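Local structure of uncharacterized protein (Mycobacterium tuberculosis, 4Q6U) at residues Val16-Asp21 with Gly86-Val91; Leu127-Lys132 with Ala211-Ala216. The protein is of unknown function but, with one GAF-like and two PAS-like domains in a row, is probably a sensor protein. One frame throughout, in Å; residues are numbered along the deposited sequence.

Contact 1: residues Val16-Asp21 with Gly86-Val91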
loop_
_atom_site.group_PDB
_atom_site.type_symbol
_atom_site.label_atom_id
_atom_site.label_comp_id
_atom_site.label_asym_id
_atom_site.label_seq_id
_atom_site.Cartn_x
_atom_site.Cartn_y
_atom_site.Cartn_z
ATOM N N VAL B 16 -17.529 -24.028 -0.626
ATOM C CA VAL B 16 -17.237 -24.260 0.778
ATOM C C VAL B 16 -15.854 -24.880 0.964
ATOM O O VAL B 16 -15.573 -25.930 0.417
ATOM C CB VAL B 16 -18.298 -25.181 1.411
ATOM C CG1 VAL B 16 -17.839 -25.678 2.768
ATOM C CG2 VAL B 16 -19.631 -24.451 1.511
ATOM N N GLU B 17 -15.001 -24.212 1.732
ATOM C CA GLU B 17 -13.695 -24.750 2.092
ATOM C C GLU B 17 -13.895 -25.705 3.264
ATOM O O GLU B 17 -14.540 -25.355 4.257
ATOM C CB GLU B 17 -12.718 -23.617 2.439
ATOM C CG GLU B 17 -11.232 -23.978 2.335
ATOM C CD GLU B 17 -10.650 -24.420 3.661
ATOM O OE1 GLU B 17 -11.422 -24.859 4.543
ATOM O OE2 GLU B 17 -9.421 -24.321 3.828
ATOM N N THR B 18 -13.356 -26.914 3.140
ATOM C CA THR B 18 -13.626 -27.971 4.108
ATOM C C THR B 18 -12.363 -28.519 4.773
ATOM O O THR B 18 -12.302 -29.698 5.115
ATOM C CB THR B 18 -14.374 -29.153 3.448
ATOM O OG1 THR B 18 -13.644 -29.615 2.302
ATOM C CG2 THR B 18 -15.769 -28.730 3.015
ATOM N N LEU B 19 -11.360 -27.669 4.960
ATOM C CA LEU B 19 -10.121 -28.123 5.585
ATOM C C LEU B 19 -10.052 -27.731 7.062
ATOM O O LEU B 19 -9.150 -28.158 7.781
ATOM C CB LEU B 19 -8.907 -27.576 4.827
ATOM C CG LEU B 19 -8.650 -28.250 3.477
ATOM C CD1 LEU B 19 -7.608 -27.507 2.674
ATOM C CD2 LEU B 19 -8.232 -29.704 3.674
ATOM N N GLY B 20 -11.009 -26.922 7.508
ATOM C CA GLY B 20 -11.095 -26.549 8.909
ATOM C C GLY B 20 -11.976 -27.506 9.696
ATOM O O GLY B 20 -12.399 -28.539 9.179
ATOM N N ASP B 21 -12.254 -27.168 10.952
ATOM C CA ASP B 21 -13.102 -28.006 11.793
ATOM C C ASP B 21 -14.553 -27.927 11.328
ATOM O O ASP B 21 -15.286 -28.917 11.358
ATOM C CB ASP B 21 -12.987 -27.592 13.261
ATOM C CG ASP B 21 -11.596 -27.823 13.822
ATOM O OD1 ASP B 21 -11.060 -28.941 13.651
ATOM O OD2 ASP B 21 -11.036 -26.882 14.426
ATOM N N GLY B 86 -5.473 -36.553 -4.339
ATOM C CA GLY B 86 -6.624 -37.229 -3.762
ATOM C C GLY B 86 -7.284 -36.503 -2.601
ATOM O O GLY B 86 -8.309 -36.947 -2.088
ATOM N N ARG B 87 -6.704 -35.380 -2.189
ATOM C CA ARG B 87 -7.187 -34.627 -1.033
ATOM C C ARG B 87 -8.331 -33.690 -1.375
ATOM O O ARG B 87 -8.277 -32.940 -2.347
ATOM C CB ARG B 87 -6.048 -33.811 -0.407
ATOM C CG ARG B 87 -4.935 -34.665 0.183
ATOM C CD ARG B 87 -5.404 -35.371 1.446
ATOM N NE ARG B 87 -5.986 -34.426 2.395
ATOM C CZ ARG B 87 -5.279 -33.680 3.239
ATOM N NH1 ARG B 87 -3.950 -33.766 3.258
ATOM N NH2 ARG B 87 -5.902 -32.846 4.063
HETATM N N MSE B 88 -9.366 -33.729 -0.552
HETATM C CA MSE B 88 -10.523 -32.866 -0.735
HETATM C C MSE B 88 -10.236 -31.477 -0.194
HETATM O O MSE B 88 -9.999 -31.319 0.999
HETATM C CB MSE B 88 -11.732 -33.469 -0.032
HETATM C CG MSE B 88 -12.987 -32.658 -0.177
HETATM SE SE MSE B 88 -14.251 -33.464 -1.401
HETATM C CE MSE B 88 -14.035 -35.331 -0.887
ATOM N N HIS B 89 -10.234 -30.473 -1.070
ATOM C CA HIS B 89 -9.981 -29.103 -0.646
ATOM C C HIS B 89 -11.269 -28.369 -0.310
ATOM O O HIS B 89 -11.277 -27.413 0.476
ATOM C CB HIS B 89 -9.233 -28.327 -1.730
ATOM C CG HIS B 89 -7.773 -28.638 -1.790
ATOM N ND1 HIS B 89 -6.838 -27.735 -2.255
ATOM C CD2 HIS B 89 -7.079 -29.747 -1.439
ATOM C CE1 HIS B 89 -5.636 -28.277 -2.192
ATOM N NE2 HIS B 89 -5.753 -29.499 -1.699
ATOM N N GLY B 90 -12.352 -28.795 -0.938
ATOM C CA GLY B 90 -13.626 -28.145 -0.715
ATOM C C GLY B 90 -14.775 -28.854 -1.397
ATOM O O GLY B 90 -14.592 -29.887 -2.049
ATOM N N VAL B 91 -15.961 -28.284 -1.227
ATOM C CA VAL B 91 -17.188 -28.797 -1.817
ATOM C C VAL B 91 -17.986 -27.613 -2.354
ATOM O O VAL B 91 -18.114 -26.591 -1.679
ATOM C CB VAL B 91 -18.045 -29.586 -0.786
ATOM C CG1 VAL B 91 -19.411 -29.970 -1.374
ATOM C CG2 VAL B 91 -17.302 -30.811 -0.285
HETATM O O HOH W 1 -11.644 -31.542 3.127
#
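Strands 14-17 and 88-97 lie side by side, antiparallel, at the middle of the six-stranded sheet of the GAF-like N-terminal domain, and this is the end where they part. V16 and V91 form a hydrogen-bonded pair: V16 N donates a hydrogen bond to V91 O at 2.8 Å, V91 N returns one to V16 O at 2.9 Å, and each donor lies in the plane of the carbonyl it meets. E17 and G90 follow as a non-hydrogen-bonded pair, with the CA of G90 pressed to 3.2 Å from the O of V16; the strands pack this closely at a residue with no side chain. H89 and G90 both face V81 on the next strand, a classic beta bulge, and beyond it the ladder fades to a long, weak bond from T18 N to H89 O.

L19 reaches across to the other strand. From CB its CG turns anti to the carbonyl carbon (chi1 -73°) and comes within about 4.2 Å of the backbone O of both M88 and H89. CD2 goes furthest, lying 3.6 Å from M88 O and crossing obliquely to the NH2 end of R87. Behind it, the backbone N of L19 is held by E17 OE1, approached from above the carboxylate plane, while E17 OE2 is in a salt bridge with R194. T18 points at the opposing strand, with OG1 3.4 Å from G90 CA. One water links the two segments: it donates to T18 O and to M88 O and accepts a hydrogen bond from T18 OG1 at 2.9 Å.

Contact 2: residues Leu127-Lys132 with Ala211-Ala216; sequences LTNSGK and AMNWRA
R215 and N129 make the direct grip between the C-terminal end of helix 124-129 and strand 206-215. The R215 chain leaves with CG anti to its backbone N, then bends at chi2 and chi3 so that one edge of the guanidinium meets the last carbonyls of the helix. NH2 donates to T128 O at 2.8 Å, almost exactly in the guanidinium plane; NE donates to N129 O at 2.7 Å along a lone pair, though that oxygen sits 22° out of the plane. The positive charge is thus placed where it would favour the negative end of the helix dipole. Alongside, N129 ND2 donates to N213 OD1 at 3.0 Å from above the carbonyl plane, the two amides turned 54° apart, and also to I107 O. A water joins N129 OD1 to the backbone N of R215.

A Schellman motif ends the helix here: G131, at positive phi, is its C-prime residue, with K132 N hydrogen-bonded to L127 O and G131 N to T128 O, so T128 O accepts two hydrogen bonds, one of them from R215. N213 ND2 is fixed in turn by S126 O, one turn back in the helix.

Strand 206-215 lies between strands 109-114 and 186-198 in the sheet of the PAS-like middle domain; the helix end rests against it, while W214 starts away from the helix and its side chain touches L15 of strand 14-17.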
loop_
_atom_site.group_PDB
_atom_site.type_symbol
_atom_site.label_atom_id
_atom_site.label_comp_id
_atom_site.label_asym_id
_atom_site.label_seq_id
_atom_site.Cartn_x
_atom_site.Cartn_y
_atom_site.Cartn_z
ATOM N N LEU B 127 -4.720 -23.224 -13.004
ATOM C CA LEU B 127 -3.937 -22.497 -13.993
ATOM C C LEU B 127 -4.833 -21.699 -14.932
ATOM O O LEU B 127 -4.558 -20.535 -15.225
ATOM C CB LEU B 127 -3.061 -23.468 -14.792
ATOM C CG LEU B 127 -1.867 -24.021 -14.017
ATOM C CD1 LEU B 127 -1.165 -25.077 -14.843
ATOM C CD2 LEU B 127 -0.902 -22.912 -13.638
ATOM N N THR B 128 -5.912 -22.326 -15.391
ATOM C CA THR B 128 -6.875 -21.651 -16.253
ATOM C C THR B 128 -7.511 -20.457 -15.550
ATOM O O THR B 128 -7.584 -19.366 -16.120
ATOM C CB THR B 128 -7.982 -22.602 -16.715
ATOM O OG1 THR B 128 -7.417 -23.576 -17.594
ATOM C CG2 THR B 128 -9.074 -21.834 -17.452
ATOM N N ASN B 129 -7.966 -20.673 -14.316
ATOM C CA ASN B 129 -8.544 -19.603 -13.511
ATOM C C ASN B 129 -7.588 -18.414 -13.395
ATOM O O ASN B 129 -8.005 -17.260 -13.494
ATOM C CB ASN B 129 -8.929 -20.126 -12.121
ATOM C CG ASN B 129 -10.150 -21.052 -12.162
ATOM O OD1 ASN B 129 -10.846 -21.121 -13.169
ATOM N ND2 ASN B 129 -10.412 -21.752 -11.065
ATOM N N SER B 130 -6.303 -18.695 -13.218
ATOM C CA SER B 130 -5.337 -17.615 -13.058
ATOM C C SER B 130 -4.895 -17.083 -14.425
ATOM O O SER B 130 -3.982 -16.275 -14.519
ATOM C CB SER B 130 -4.137 -18.074 -12.221
ATOM O OG SER B 130 -3.399 -19.083 -12.873
ATOM N N GLY B 131 -5.569 -17.529 -15.479
ATOM C CA GLY B 131 -5.409 -16.943 -16.795
ATOM C C GLY B 131 -4.238 -17.453 -17.607
ATOM O O GLY B 131 -3.884 -16.864 -18.629
ATOM N N LYS B 132 -3.637 -18.553 -17.169
ATOM C CA LYS B 132 -2.512 -19.122 -17.901
ATOM C C LYS B 132 -2.990 -20.157 -18.924
ATOM O O LYS B 132 -4.119 -20.651 -18.844
ATOM C CB LYS B 132 -1.511 -19.724 -16.920
ATOM C CG LYS B 132 -1.071 -18.709 -15.875
ATOM C CD LYS B 132 0.048 -19.226 -15.008
ATOM C CE LYS B 132 1.000 -18.095 -14.614
ATOM N NZ LYS B 132 0.762 -17.628 -13.231
ATOM N N ALA B 211 -5.059 -24.745 -1.225
ATOM C CA ALA B 211 -5.829 -23.607 -1.704
ATOM C C ALA B 211 -6.868 -23.969 -2.763
ATOM O O ALA B 211 -6.836 -25.049 -3.347
ATOM C CB ALA B 211 -4.872 -22.539 -2.257
HETATM N N MSE B 212 -7.802 -23.059 -2.991
HETATM C CA MSE B 212 -8.649 -23.115 -4.169
HETATM C C MSE B 212 -8.741 -21.727 -4.757
HETATM O O MSE B 212 -8.922 -20.762 -4.013
HETATM C CB MSE B 212 -10.054 -23.630 -3.834
HETATM C CG MSE B 212 -10.089 -25.024 -3.295
HETATM SE SE MSE B 212 -11.942 -25.508 -2.947
HETATM C CE MSE B 212 -12.245 -24.459 -1.319
ATOM N N ASN B 213 -8.606 -21.598 -6.074
ATOM C CA ASN B 213 -8.980 -20.330 -6.685
ATOM C C ASN B 213 -10.224 -20.460 -7.557
ATOM O O ASN B 213 -10.785 -21.556 -7.720
ATOM C CB ASN B 213 -7.800 -19.725 -7.480
ATOM C CG ASN B 213 -7.434 -20.521 -8.728
ATOM O OD1 ASN B 213 -8.173 -21.401 -9.176
ATOM N ND2 ASN B 213 -6.283 -20.191 -9.308
ATOM N N TRP B 214 -10.669 -19.323 -8.078
ATOM C CA TRP B 214 -11.750 -19.261 -9.047
ATOM C C TRP B 214 -11.649 -17.913 -9.755
ATOM O O TRP B 214 -11.109 -16.954 -9.195
ATOM C CB TRP B 214 -13.122 -19.431 -8.377
ATOM C CG TRP B 214 -13.489 -18.336 -7.411
ATOM C CD1 TRP B 214 -14.214 -17.207 -7.681
ATOM C CD2 TRP B 214 -13.169 -18.282 -6.017
ATOM N NE1 TRP B 214 -14.359 -16.449 -6.540
ATOM C CE2 TRP B 214 -13.723 -17.084 -5.505
ATOM C CE3 TRP B 214 -12.464 -19.124 -5.152
ATOM C CZ2 TRP B 214 -13.597 -16.715 -4.168
ATOM C CZ3 TRP B 214 -12.334 -18.752 -3.820
ATOM C CH2 TRP B 214 -12.898 -17.556 -3.343
ATOM N N ARG B 215 -12.133 -17.844 -10.991
ATOM C CA ARG B 215 -12.135 -16.584 -11.720
ATOM C C ARG B 215 -13.244 -15.701 -11.146
ATOM O O ARG B 215 -14.395 -16.133 -11.057
ATOM C CB ARG B 215 -12.337 -16.817 -13.222
ATOM C CG ARG B 215 -12.277 -15.547 -14.074
ATOM C CD ARG B 215 -10.836 -15.058 -14.237
ATOM N NE ARG B 215 -10.014 -16.073 -14.898
ATOM C CZ ARG B 215 -9.835 -16.134 -16.213
ATOM N NH1 ARG B 215 -10.414 -15.236 -16.997
ATOM N NH2 ARG B 215 -9.080 -17.085 -16.744
ATOM N N ALA B 216 -12.892 -14.490 -10.720
ATOM C CA ALA B 216 -13.867 -13.575 -10.120
ATOM C C ALA B 216 -14.498 -12.680 -11.180
ATOM O O ALA B 216 -14.108 -12.712 -12.346
ATOM C CB ALA B 216 -13.212 -12.739 -9.028
HETATM O O HOH W 2 -13.524 -20.199 -12.136
#

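The two contacts belong to successive domains, contact 1 to the GAF-like N-terminal one and contact 2 to the PAS-like middle one, and their centres are about 17 Å apart. Strand 206-215 brings them together: its residues A211 and M212 reach contact 1, while N213 and R215, further along, meet the helix end in contact 2. H89 ND1 lies 2.9 Å from A211 O, a probable hydrogen bond between the domains. Beside it the selenomethionine M212 places its CE 3.7 Å from E17 CA and its SE 3.8 Å from G90 CA, packing over the strand pair at the bulge. One strand of the middle domain therefore carries partners of both contacts.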